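PDB 4RS2: predicted acyltransferase with acyl-CoA N-acyltransferase domain from Escherichia coli, which binds coenzyme A and probably transfers acyl groups from acyl-CoA as a GNAT-family N-acetyltransferase, and when overexpressed relieves small-RNA silencing of several RNA targets. Local coordinates for residues L18-I23 with G59-D64; R35-S40 with P92-E97; A123-G128 with S155-H160; H144-R149 with G172-H177. All coordinates share one frame; numbering follows the deposited sequence. Where two conformers were deposited one is given.

Contact 1: residues L18-I23 with G59-D64; sequences LIRVEI and GLVATD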
# COMPACT_ATOMS: atom_id res chain seq x y z
N LEU A 18 9.33 9.57 -11.71
CA LEU A 18 8.17 10.36 -11.35
C LEU A 18 7.13 9.42 -10.74
O LEU A 18 7.02 8.26 -11.13
CB LEU A 18 7.59 11.03 -12.59
CG LEU A 18 6.77 10.18 -13.57
CD1 LEU A 18 5.33 9.98 -13.11
CD2 LEU A 18 6.77 10.83 -14.95
N ILE A 19 6.36 9.96 -9.80
CA ILE A 19 5.32 9.21 -9.14
C ILE A 19 4.01 9.89 -9.50
O ILE A 19 3.92 11.11 -9.50
CB ILE A 19 5.55 9.20 -7.62
CG1 ILE A 19 6.81 8.39 -7.31
CG2 ILE A 19 4.34 8.63 -6.90
CD1 ILE A 19 7.22 8.47 -5.86
N ARG A 20 3.02 9.10 -9.89
CA ARG A 20 1.70 9.65 -10.22
C ARG A 20 0.68 8.56 -10.02
O ARG A 20 1.05 7.39 -9.84
CB ARG A 20 1.67 10.11 -11.68
CG ARG A 20 2.04 9.02 -12.66
CD ARG A 20 1.66 9.38 -14.09
NE ARG A 20 2.15 8.33 -14.98
CZ ARG A 20 1.56 7.16 -15.18
NH1 ARG A 20 0.42 6.84 -14.55
NH2 ARG A 20 2.13 6.27 -15.97
N VAL A 21 -0.59 8.94 -10.06
CA VAL A 21 -1.71 8.02 -9.94
C VAL A 21 -1.69 7.14 -11.16
O VAL A 21 -1.39 7.58 -12.26
CB VAL A 21 -3.06 8.78 -9.86
CG1 VAL A 21 -4.26 7.83 -9.91
CG2 VAL A 21 -3.08 9.61 -8.59
N GLU A 22 -1.96 5.86 -10.97
CA GLU A 22 -1.96 4.94 -12.06
C GLU A 22 -3.09 5.26 -13.03
O GLU A 22 -4.07 5.89 -12.64
CB GLU A 22 -2.13 3.51 -11.54
CG GLU A 22 -3.52 3.08 -11.23
CD GLU A 22 -3.59 1.58 -10.93
OE1 GLU A 22 -3.13 1.19 -9.88
OE2 GLU A 22 -4.09 0.80 -11.76
N ILE A 23 -2.91 4.86 -14.28
CA ILE A 23 -3.93 5.00 -15.31
C ILE A 23 -4.04 3.63 -16.01
O ILE A 23 -3.23 2.72 -15.78
CB ILE A 23 -3.63 6.16 -16.28
CG1 ILE A 23 -2.28 5.97 -16.98
CG2 ILE A 23 -3.65 7.49 -15.51
CD1 ILE A 23 -1.96 7.04 -18.02
N GLY A 59 -4.00 3.83 -6.53
CA GLY A 59 -2.76 3.18 -6.91
C GLY A 59 -1.82 4.26 -7.41
O GLY A 59 -2.26 5.19 -8.09
N LEU A 60 -0.56 4.18 -7.03
CA LEU A 60 0.45 5.13 -7.47
C LEU A 60 1.54 4.34 -8.09
O LEU A 60 1.94 3.28 -7.56
CB LEU A 60 1.04 5.95 -6.31
CG LEU A 60 0.14 6.87 -5.48
CD1 LEU A 60 1.02 7.74 -4.60
CD2 LEU A 60 -0.73 7.76 -6.33
N VAL A 61 2.00 4.83 -9.24
CA VAL A 61 3.12 4.21 -9.93
C VAL A 61 4.31 5.12 -9.89
O VAL A 61 4.17 6.35 -9.88
CB VAL A 61 2.85 3.88 -11.43
CG1 VAL A 61 1.81 2.80 -11.59
CG2 VAL A 61 2.45 5.10 -12.21
N ALA A 62 5.49 4.50 -9.86
CA ALA A 62 6.75 5.21 -10.08
C ALA A 62 7.17 4.72 -11.47
O ALA A 62 7.10 3.51 -11.78
CB ALA A 62 7.79 4.82 -9.07
N THR A 63 7.60 5.63 -12.32
CA THR A 63 8.01 5.27 -13.68
C THR A 63 9.38 5.81 -14.01
O THR A 63 9.82 6.77 -13.41
CB THR A 63 7.01 5.77 -14.73
OG1 THR A 63 7.00 7.20 -14.70
CG2 THR A 63 5.63 5.22 -14.46
N ASP A 64 10.07 5.13 -14.91
CA ASP A 64 11.41 5.55 -15.31
C ASP A 64 11.25 6.53 -16.44
O ASP A 64 10.12 6.83 -16.85
CB ASP A 64 12.30 4.35 -15.70
CG ASP A 64 11.87 3.67 -17.00
OD1 ASP A 64 10.99 4.22 -17.72
OD2 ASP A 64 12.41 2.58 -17.29
O HOH W 1 4.74 7.97 -16.39

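Contact 2: residues R35-S40 with P92-E97; sequences RRSFES and PLAVDE. With COA (coenzyme A), chain C.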
# COMPACT_ATOMS: atom_id res chain seq x y z
N ARG A 35 4.58 -9.54 -10.59
CA ARG A 35 4.95 -10.95 -10.78
C ARG A 35 6.42 -11.22 -10.59
O ARG A 35 6.81 -12.30 -10.12
CB ARG A 35 4.53 -11.41 -12.17
CG ARG A 35 3.04 -11.54 -12.31
CD ARG A 35 2.59 -12.08 -13.66
NE ARG A 35 1.14 -12.24 -13.67
CZ ARG A 35 0.49 -13.36 -13.35
NH1 ARG A 35 1.15 -14.48 -13.07
NH2 ARG A 35 -0.84 -13.36 -13.34
N ARG A 36 7.24 -10.24 -10.95
CA ARG A 36 8.68 -10.40 -10.84
C ARG A 36 9.23 -10.05 -9.46
O ARG A 36 10.28 -10.55 -9.10
CB ARG A 36 9.43 -9.64 -11.96
CG ARG A 36 9.41 -8.13 -11.94
CD ARG A 36 10.32 -7.59 -13.05
NE ARG A 36 10.28 -6.13 -13.12
CZ ARG A 36 9.42 -5.40 -13.84
NH1 ARG A 36 8.50 -5.99 -14.60
NH2 ARG A 36 9.49 -4.09 -13.82
N SER A 37 8.47 -9.27 -8.69
CA SER A 37 8.91 -8.76 -7.38
C SER A 37 8.56 -9.59 -6.17
O SER A 37 9.24 -9.49 -5.14
CB SER A 37 8.35 -7.37 -7.15
OG SER A 37 8.89 -6.47 -8.10
N PHE A 38 7.53 -10.42 -6.28
CA PHE A 38 7.10 -11.25 -5.20
C PHE A 38 7.41 -12.70 -5.46
O PHE A 38 7.70 -13.08 -6.60
CB PHE A 38 5.61 -11.02 -4.90
CG PHE A 38 5.35 -9.65 -4.34
CD1 PHE A 38 5.49 -9.42 -3.00
CD2 PHE A 38 5.03 -8.60 -5.17
CE1 PHE A 38 5.28 -8.16 -2.46
CE2 PHE A 38 4.84 -7.33 -4.65
CZ PHE A 38 4.97 -7.11 -3.30
N GLU A 39 7.36 -13.49 -4.40
CA GLU A 39 7.68 -14.92 -4.44
C GLU A 39 6.58 -15.75 -5.15
O GLU A 39 6.81 -16.89 -5.54
CB GLU A 39 7.92 -15.43 -3.01
CG GLU A 39 9.26 -14.99 -2.39
CD GLU A 39 9.36 -15.23 -0.86
OE1 GLU A 39 8.38 -14.97 -0.12
OE2 GLU A 39 10.45 -15.61 -0.38
N SER A 40 5.37 -15.21 -5.28
CA SER A 40 4.28 -15.88 -6.01
C SER A 40 3.54 -14.79 -6.78
O SER A 40 3.79 -13.59 -6.54
CB SER A 40 3.33 -16.66 -5.11
OG SER A 40 2.38 -15.81 -4.54
N PRO A 92 -0.35 -4.00 -2.57
CA PRO A 92 1.05 -4.29 -2.27
C PRO A 92 1.91 -3.06 -2.40
O PRO A 92 1.40 -1.97 -2.71
CB PRO A 92 1.44 -5.27 -3.38
CG PRO A 92 0.60 -4.91 -4.53
CD PRO A 92 -0.66 -4.27 -3.99
N LEU A 93 3.20 -3.23 -2.10
CA LEU A 93 4.22 -2.21 -2.22
C LEU A 93 5.41 -2.88 -2.85
O LEU A 93 5.94 -3.86 -2.32
CB LEU A 93 4.60 -1.66 -0.84
CG LEU A 93 5.80 -0.70 -0.83
CD1 LEU A 93 5.45 0.54 -1.63
CD2 LEU A 93 6.19 -0.33 0.61
N ALA A 94 5.84 -2.35 -3.98
CA ALA A 94 6.94 -2.96 -4.71
C ALA A 94 7.79 -1.97 -5.45
O ALA A 94 7.28 -1.02 -6.02
CB ALA A 94 6.41 -4.00 -5.68
N VAL A 95 9.09 -2.22 -5.41
CA VAL A 95 10.03 -1.47 -6.23
C VAL A 95 10.88 -2.47 -7.01
O VAL A 95 11.37 -3.47 -6.45
CB VAL A 95 10.89 -0.54 -5.36
CG1 VAL A 95 12.02 0.07 -6.17
CG2 VAL A 95 10.03 0.52 -4.69
N ASP A 96 11.03 -2.20 -8.31
CA ASP A 96 11.83 -3.06 -9.19
C ASP A 96 13.24 -3.21 -8.62
O ASP A 96 13.82 -2.25 -8.19
CB ASP A 96 11.88 -2.48 -10.59
CG ASP A 96 12.50 -3.42 -11.60
OD1 ASP A 96 13.66 -3.87 -11.41
OD2 ASP A 96 11.89 -3.68 -12.66
N GLU A 97 13.75 -4.43 -8.62
CA GLU A 97 15.07 -4.72 -8.05
C GLU A 97 16.14 -3.75 -8.60
O GLU A 97 17.06 -3.38 -7.88
CB GLU A 97 15.42 -6.21 -8.28
CG GLU A 97 16.60 -6.69 -7.45
CD GLU A 97 16.69 -8.21 -7.35
OE1 GLU A 97 15.71 -8.93 -7.68
OE2 GLU A 97 17.78 -8.70 -6.94
N1A COA C . 13.32 -4.52 5.75
C2A COA C . 13.46 -3.39 6.49
N3A COA C . 13.68 -2.19 5.93
C4A COA C . 13.73 -2.07 4.57
C5A COA C . 13.59 -3.25 3.72
C6A COA C . 13.36 -4.52 4.40
N6A COA C . 13.20 -5.63 3.64
N7A COA C . 13.70 -2.84 2.45
C8A COA C . 13.91 -1.50 2.49
N9A COA C . 13.96 -1.06 3.74
C1B COA C . 14.13 0.33 4.17
C2B COA C . 15.30 1.07 3.55
O2B COA C . 16.55 0.71 4.16
C3B COA C . 14.88 2.49 3.78
O3B COA C . 15.11 2.85 5.15
P3B COA C . 15.08 4.39 5.67
O7A COA C . 14.49 5.24 4.57
O8A COA C . 14.33 4.39 6.94
O9A COA C . 16.52 4.69 5.90
C4B COA C . 13.37 2.44 3.57
O4B COA C . 12.98 1.06 3.71
C5B COA C . 12.94 2.96 2.21
O5B COA C . 13.72 2.33 1.19
P1A COA C . 13.48 2.54 -0.38
O1A COA C . 14.80 2.69 -1.09
O2A COA C . 12.39 3.57 -0.52
O3A COA C . 12.83 1.12 -0.81
P2A COA C . 13.51 -0.13 -1.55
O4A COA C . 13.95 0.21 -2.91
O5A COA C . 14.56 -0.77 -0.67
O6A COA C . 12.21 -1.06 -1.68
CBP COA C . 10.71 -2.87 -1.08
CCP COA C . 11.70 -1.83 -0.59
CDP COA C . 10.22 -3.72 0.08
CEP COA C . 9.55 -2.11 -1.69
CAP COA C . 11.44 -3.74 -2.13
OAP COA C . 12.58 -4.41 -1.55
C9P COA C . 10.56 -4.75 -2.82
O9P COA C . 9.82 -4.45 -3.77
N8P COA C . 10.70 -6.01 -2.39
C7P COA C . 9.99 -7.11 -3.02
C6P COA C . 8.59 -7.22 -2.47
C5P COA C . 8.65 -7.64 -1.02
O5P COA C . 8.48 -6.83 -0.12
N4P COA C . 8.90 -8.92 -0.80
C3P COA C . 8.86 -9.51 0.53
C2P COA C . 7.98 -10.75 0.54
S1P COA C . 6.98 -10.83 2.05
O HOH W 2 12.94 -8.74 -8.73

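Contact 3: residues A123-G128 with S155-H160; sequences AVVTLG and SAFQVH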
# COMPACT_ATOMS: atom_id res chain seq x y z
N ALA A 123 -7.27 7.01 8.02
CA ALA A 123 -6.26 6.09 8.49
C ALA A 123 -5.92 5.05 7.42
O ALA A 123 -6.75 4.72 6.58
CB ALA A 123 -6.70 5.39 9.76
N VAL A 124 -4.73 4.49 7.56
CA VAL A 124 -4.21 3.49 6.67
C VAL A 124 -3.68 2.33 7.49
O VAL A 124 -2.91 2.54 8.42
CB VAL A 124 -3.06 4.04 5.81
CG1 VAL A 124 -2.60 2.93 4.86
CG2 VAL A 124 -3.55 5.24 5.02
N VAL A 125 -4.12 1.13 7.17
CA VAL A 125 -3.53 -0.07 7.82
C VAL A 125 -2.68 -0.80 6.80
O VAL A 125 -2.84 -0.59 5.58
CB VAL A 125 -4.60 -1.03 8.41
CG1 VAL A 125 -5.45 -0.30 9.41
CG2 VAL A 125 -5.48 -1.65 7.33
N THR A 126 -1.79 -1.64 7.30
CA THR A 126 -1.00 -2.48 6.43
C THR A 126 -0.51 -3.69 7.22
O THR A 126 -0.55 -3.71 8.46
CB THR A 126 0.18 -1.72 5.78
OG1 THR A 126 0.66 -2.43 4.63
CG2 THR A 126 1.36 -1.52 6.79
N LEU A 127 -0.11 -4.72 6.49
CA LEU A 127 0.37 -5.96 7.07
C LEU A 127 1.74 -6.24 6.50
O LEU A 127 1.90 -6.43 5.29
CB LEU A 127 -0.59 -7.09 6.73
CG LEU A 127 -0.30 -8.43 7.39
CD1 LEU A 127 -0.55 -8.36 8.90
CD2 LEU A 127 -1.23 -9.47 6.79
N GLY A 128 2.75 -6.30 7.37
CA GLY A 128 4.10 -6.49 6.91
C GLY A 128 5.09 -6.34 8.04
O GLY A 128 4.73 -6.14 9.19
N SER A 155 1.98 -9.22 15.32
CA SER A 155 3.26 -8.54 15.26
C SER A 155 3.48 -7.78 13.96
O SER A 155 4.44 -7.01 13.89
CB SER A 155 4.42 -9.51 15.44
OG SER A 155 4.60 -10.29 14.27
N ALA A 156 2.63 -7.99 12.95
CA ALA A 156 2.79 -7.42 11.61
C ALA A 156 1.67 -6.46 11.21
O ALA A 156 1.83 -5.68 10.28
CB ALA A 156 2.90 -8.54 10.58
N PHE A 157 0.52 -6.53 11.88
CA PHE A 157 -0.59 -5.65 11.51
C PHE A 157 -0.37 -4.28 12.10
O PHE A 157 -0.12 -4.15 13.31
CB PHE A 157 -1.95 -6.20 11.91
CG PHE A 157 -3.11 -5.45 11.34
CD1 PHE A 157 -3.19 -5.21 9.98
CD2 PHE A 157 -4.16 -5.02 12.13
CE1 PHE A 157 -4.25 -4.56 9.44
CE2 PHE A 157 -5.24 -4.35 11.57
CZ PHE A 157 -5.28 -4.12 10.22
N GLN A 158 -0.37 -3.27 11.23
CA GLN A 158 0.00 -1.91 11.63
C GLN A 158 -0.94 -0.84 11.10
O GLN A 158 -1.72 -1.07 10.19
CB GLN A 158 1.43 -1.63 11.11
CG GLN A 158 2.51 -2.51 11.76
CD GLN A 158 3.80 -2.57 10.99
OE1 GLN A 158 4.63 -1.69 11.08
NE2 GLN A 158 3.97 -3.65 10.23
N VAL A 159 -0.84 0.34 11.70
CA VAL A 159 -1.74 1.43 11.36
C VAL A 159 -0.99 2.77 11.37
O VAL A 159 -0.05 2.98 12.15
CB VAL A 159 -2.92 1.48 12.35
CG1 VAL A 159 -2.45 1.78 13.76
CG2 VAL A 159 -3.98 2.46 11.87
N HIS A 160 -1.42 3.64 10.47
CA HIS A 160 -0.90 5.00 10.35
C HIS A 160 -2.11 5.93 10.29
O HIS A 160 -2.85 5.91 9.33
CB HIS A 160 -0.05 5.18 9.09
CG HIS A 160 0.82 6.40 9.08
ND1 HIS A 160 0.34 7.68 9.33
CD2 HIS A 160 2.15 6.55 8.84
CE1 HIS A 160 1.35 8.54 9.27
NE2 HIS A 160 2.45 7.88 8.95

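Contact 4: residues H144-R149 with G172-H177; sequences HDLRCR and GLVEYH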
# COMPACT_ATOMS: atom_id res chain seq x y z
N HIS A 144 -3.40 -0.24 19.64
CA HIS A 144 -4.62 0.57 19.53
C HIS A 144 -5.84 -0.32 19.51
O HIS A 144 -6.93 0.13 19.15
CB HIS A 144 -4.57 1.38 18.24
CG HIS A 144 -3.48 2.39 18.18
ND1 HIS A 144 -3.65 3.70 18.58
CD2 HIS A 144 -2.20 2.29 17.76
CE1 HIS A 144 -2.52 4.36 18.38
NE2 HIS A 144 -1.63 3.53 17.90
N ASP A 145 -5.70 -1.58 19.92
CA ASP A 145 -6.83 -2.53 19.94
C ASP A 145 -7.50 -2.70 18.57
O ASP A 145 -8.72 -2.72 18.46
CB ASP A 145 -7.86 -2.17 21.03
CG ASP A 145 -7.38 -2.57 22.43
OD1 ASP A 145 -6.22 -3.03 22.55
OD2 ASP A 145 -8.14 -2.39 23.42
N LEU A 146 -6.66 -2.80 17.54
CA LEU A 146 -7.08 -3.07 16.17
C LEU A 146 -6.43 -4.37 15.69
O LEU A 146 -5.24 -4.61 15.96
CB LEU A 146 -6.70 -1.92 15.28
CG LEU A 146 -7.43 -0.61 15.54
CD1 LEU A 146 -6.65 0.54 14.91
CD2 LEU A 146 -8.85 -0.69 14.98
N ARG A 147 -7.20 -5.21 15.02
CA ARG A 147 -6.69 -6.48 14.52
C ARG A 147 -7.29 -6.74 13.15
O ARG A 147 -8.29 -6.14 12.78
CB ARG A 147 -7.08 -7.62 15.44
CG ARG A 147 -8.59 -7.86 15.53
CD ARG A 147 -8.97 -8.89 16.59
NE ARG A 147 -10.40 -9.20 16.55
CZ ARG A 147 -10.96 -10.09 15.73
NH1 ARG A 147 -10.21 -10.80 14.90
NH2 ARG A 147 -12.26 -10.29 15.77
N CYS A 148 -6.62 -7.60 12.39
CA CYS A 148 -7.13 -8.08 11.11
C CYS A 148 -7.64 -9.50 11.34
O CYS A 148 -7.55 -10.00 12.45
CB CYS A 148 -6.10 -8.03 10.00
SG CYS A 148 -4.72 -9.16 10.15
N ARG A 149 -8.17 -10.15 10.31
CA ARG A 149 -8.83 -11.46 10.51
C ARG A 149 -7.93 -12.67 10.47
O ARG A 149 -8.39 -13.77 10.78
CB ARG A 149 -9.93 -11.66 9.45
CG ARG A 149 -9.44 -11.87 8.03
CD ARG A 149 -10.55 -12.37 7.11
NE ARG A 149 -10.75 -13.81 7.29
CZ ARG A 149 -11.66 -14.54 6.65
NH1 ARG A 149 -12.50 -13.97 5.79
NH2 ARG A 149 -11.75 -15.84 6.89
N GLY A 172 -11.24 -2.86 17.27
CA GLY A 172 -11.84 -4.08 16.79
C GLY A 172 -11.28 -4.63 15.50
O GLY A 172 -10.14 -4.36 15.13
N LEU A 173 -12.12 -5.39 14.80
CA LEU A 173 -11.73 -6.06 13.58
C LEU A 173 -11.78 -5.16 12.37
O LEU A 173 -12.84 -4.60 12.02
CB LEU A 173 -12.61 -7.29 13.35
CG LEU A 173 -12.38 -8.00 12.02
CD1 LEU A 173 -11.01 -8.63 11.93
CD2 LEU A 173 -13.46 -9.05 11.90
N VAL A 174 -10.62 -5.03 11.71
CA VAL A 174 -10.48 -4.28 10.50
C VAL A 174 -10.58 -5.31 9.38
O VAL A 174 -9.75 -6.21 9.29
CB VAL A 174 -9.11 -3.57 10.43
CG1 VAL A 174 -8.96 -2.87 9.09
CG2 VAL A 174 -8.93 -2.64 11.63
N GLU A 175 -11.60 -5.18 8.54
CA GLU A 175 -11.84 -6.12 7.46
C GLU A 175 -11.44 -5.58 6.10
O GLU A 175 -11.87 -4.50 5.69
CB GLU A 175 -13.32 -6.49 7.44
CG GLU A 175 -13.71 -7.54 8.48
CD GLU A 175 -13.73 -8.95 7.93
OE1 GLU A 175 -12.72 -9.44 7.41
OE2 GLU A 175 -14.78 -9.57 8.03
N TYR A 176 -10.61 -6.37 5.40
CA TYR A 176 -10.20 -6.05 4.03
C TYR A 176 -11.26 -6.67 3.11
O TYR A 176 -12.12 -7.45 3.52
CB TYR A 176 -8.86 -6.68 3.69
CG TYR A 176 -7.60 -6.07 4.28
CD1 TYR A 176 -7.31 -6.17 5.63
CD2 TYR A 176 -6.64 -5.51 3.46
CE1 TYR A 176 -6.13 -5.65 6.16
CE2 TYR A 176 -5.46 -4.98 3.97
CZ TYR A 176 -5.21 -5.06 5.32
OH TYR A 176 -4.05 -4.60 5.87
N HIS A 177 -11.21 -6.30 1.84
CA HIS A 177 -12.09 -6.89 0.87
C HIS A 177 -11.78 -8.39 0.75
O HIS A 177 -10.64 -8.83 1.00
CB HIS A 177 -11.85 -6.23 -0.45
CG HIS A 177 -12.81 -6.64 -1.49
ND1 HIS A 177 -12.57 -7.66 -2.37
CD2 HIS A 177 -14.07 -6.20 -1.76
CE1 HIS A 177 -13.61 -7.81 -3.17
NE2 HIS A 177 -14.53 -6.94 -2.81
O HOH W 3 -8.80 -8.47 8.12

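Contact 1: residues L18-I23 with G59-D64
R20 and V61 lie side by side and point the same way from a hydrogen-bonded pair of two antiparallel strands. The extended arginine chain (chi2 166°, chi3 175°) carries NE outward on the V61 side of the sheet. V61 CG2 lies against one face of the guanidinium, offset toward its rim, 3.6 Å from R20 NH1. T63, on the same side, crosses R20 at about a right angle, and a water that accepts from R20 NE lies 2.9 Å from T63 OG1. L18 slants across T63, its CG 3.2 Å from T63 OG1. The opposite face, under helix 104-118, is apolar: I19 CG1 packs on A62 CB, and I19 CG2 nears L60 CD1. At the strand end the V21 and L60 side chains diverge, yet V21 CG2 still touches L60 CD2 at 3.7 Å. R20 and V61 also bond each other through their backbones in both directions, with V61 N 2.8 Å from R20 O. Beyond them E22 N meets G59 O at 3.0 Å, while the E22 carboxylate turns to Y72 and R51. Main-chain bonds thus fix the first strand of the GNAT sheet, and V21 O, a salt bridge to D26 and the water hold R20 over V61.

Contact 2: residues R35-S40 with P92-E97
F38 reaches strand 87-95 with the end of its ring, CE2 lying 3.8 Å from A94 CB and CZ 4.0 Å from P92 CB, and it crosses the proline at about a right angle. One face of the same ring carries coenzyme A: C6P of the pantetheine arm stands 3.4 Å from F38 CE1. On the strand side V95 N gives the cofactor's O9P a nearly straight bond of 2.9 Å, at 170°. V95 N and the F38 ring both hold the arm, one by a polar bond, the other by apolar contact. Further out, in one of its two conformers, R36 grips D96 side-on, NE and NH2 both bonding the single oxygen OD2, at 3.0 Å and 2.7 Å. NH2 arrives on the anti side and NE from above the carboxylate plane, with guanidinium and carboxylate planes 53° apart. D96 OD1 is taken by K98 N, and S37 OG by L33 O in its own helix. The salt bridge, less certain because R36 is split, would tie the end of helix 27-37 to the residue just after strand 87-95. The arrangement is that of the GNAT acyl-CoA site, where a strand amide, here V95 N, bonds the pantetheine as a neighbouring strand might.

Contact 3: residues A123-G128 with S155-H160
V125 and F157 share one face of an antiparallel ladder in the GNAT sheet, where strand 157-161 runs against strand 123-127. The backbone bonds come first. V124 pairs with H160 and T126 with Q158, each pair bonded in both directions; H160 N to V124 O and Q158 N to T126 O are both 2.8 Å. The ladder ends with G128 N on A156 O. Between the bonded pairs, CA-H groups make close contacts with carbonyls, as V125 CA does with Q158 O at 3.1 Å.

Apolar contacts follow the V125 face. V159, directly across from V125, touches V125 CG1 with its CG2. F157 comes in diagonally, its ring crossing V125 obliquely with CZ 3.6 Å from V125 CB. L127 CD1 rests on A156 CB and F157 CB. Y176 adds to this layer against V125 and F157. The other face carries V124, T126, Q158 and H160: V124 meets helix 104-118, T126 OG1 bonds M90 O, and the H160 ring meets F138 edge-to-face.

One side chain joins the backbone bonds. Q158 NE2 turns back to its own segment and bonds A156 O at 3.0 Å, nearly straight at 175° and with the oxygen in its amide plane. G128 N reaches A156 O from the opposite face of the carbonyl plane, so this oxygen accepts two N-H groups.

Contact 4: residues H144-R149 with G172-H177
G172 opens the contact by giving its N-H to D145 O at 2.8 Å, and its carbonyl accepts from R147 N. The backbone at G172 has a positive phi of 109°, where a CB would jam against the carbonyl of the preceding residue, which calls for glycine.

L173 comes next and meets two arginines. Its CB lies over one face of the R147 guanidinium, offset toward the rim, and CD1 comes 3.8 Å from R147 NH1. The R147 chain is extended from CG to NE, and the two side chains slant across each other. Further out, L173 CD1 packs on the C148 main chain, 3.5 Å from C148 C, and approaches R149 CB.

V174 returns to the main chain: its N bonds R147 O at 2.8 Å and 174°. CG2, anti to the carbonyl carbon (chi1 of CG1 176°), touches L146 CD2 at 3.9 Å on the buried side, where V78, V125 and F157 also pack on V174. Its carbonyl takes a bond from a water that in turn accepts from R149 N, continuing the pairing after the direct bonds stop.

E175 has two conformers; in the one given, OE1 comes 3.7 Å from R149 CD, an uncertain contact.

The alternating bonds D145-G172-R147-V174 are those of a short parallel beta pair. Strand 172-175 pairs antiparallel with strand 69-80 along its other edge, so the parallel pair extends the mixed GNAT sheet.

How the contacts relate
Contact 3 is buried, and so is contact 2 apart from its exposed R36; contacts 1 and 4 are only partly buried, with an arginine laid against an aliphatic side chain in each. All four reach one mixed sheet. Contacts 1, 3 and 4 are strand pairings, antiparallel in the first two and parallel in contact 4; contact 2 instead sets a helix end against a strand, with a salt bridge and the cofactor in place of a backbone ladder. Contacts 3 and 4 touch, F157 CE2 lying 3.5 Å from R147 C, and their segments alternate along the chain. Contacts 1 and 3 lie on opposite sides of the chain's centre, while strands 87-95 and 123-127 make contacts 2 and 3 neighbours in the sheet.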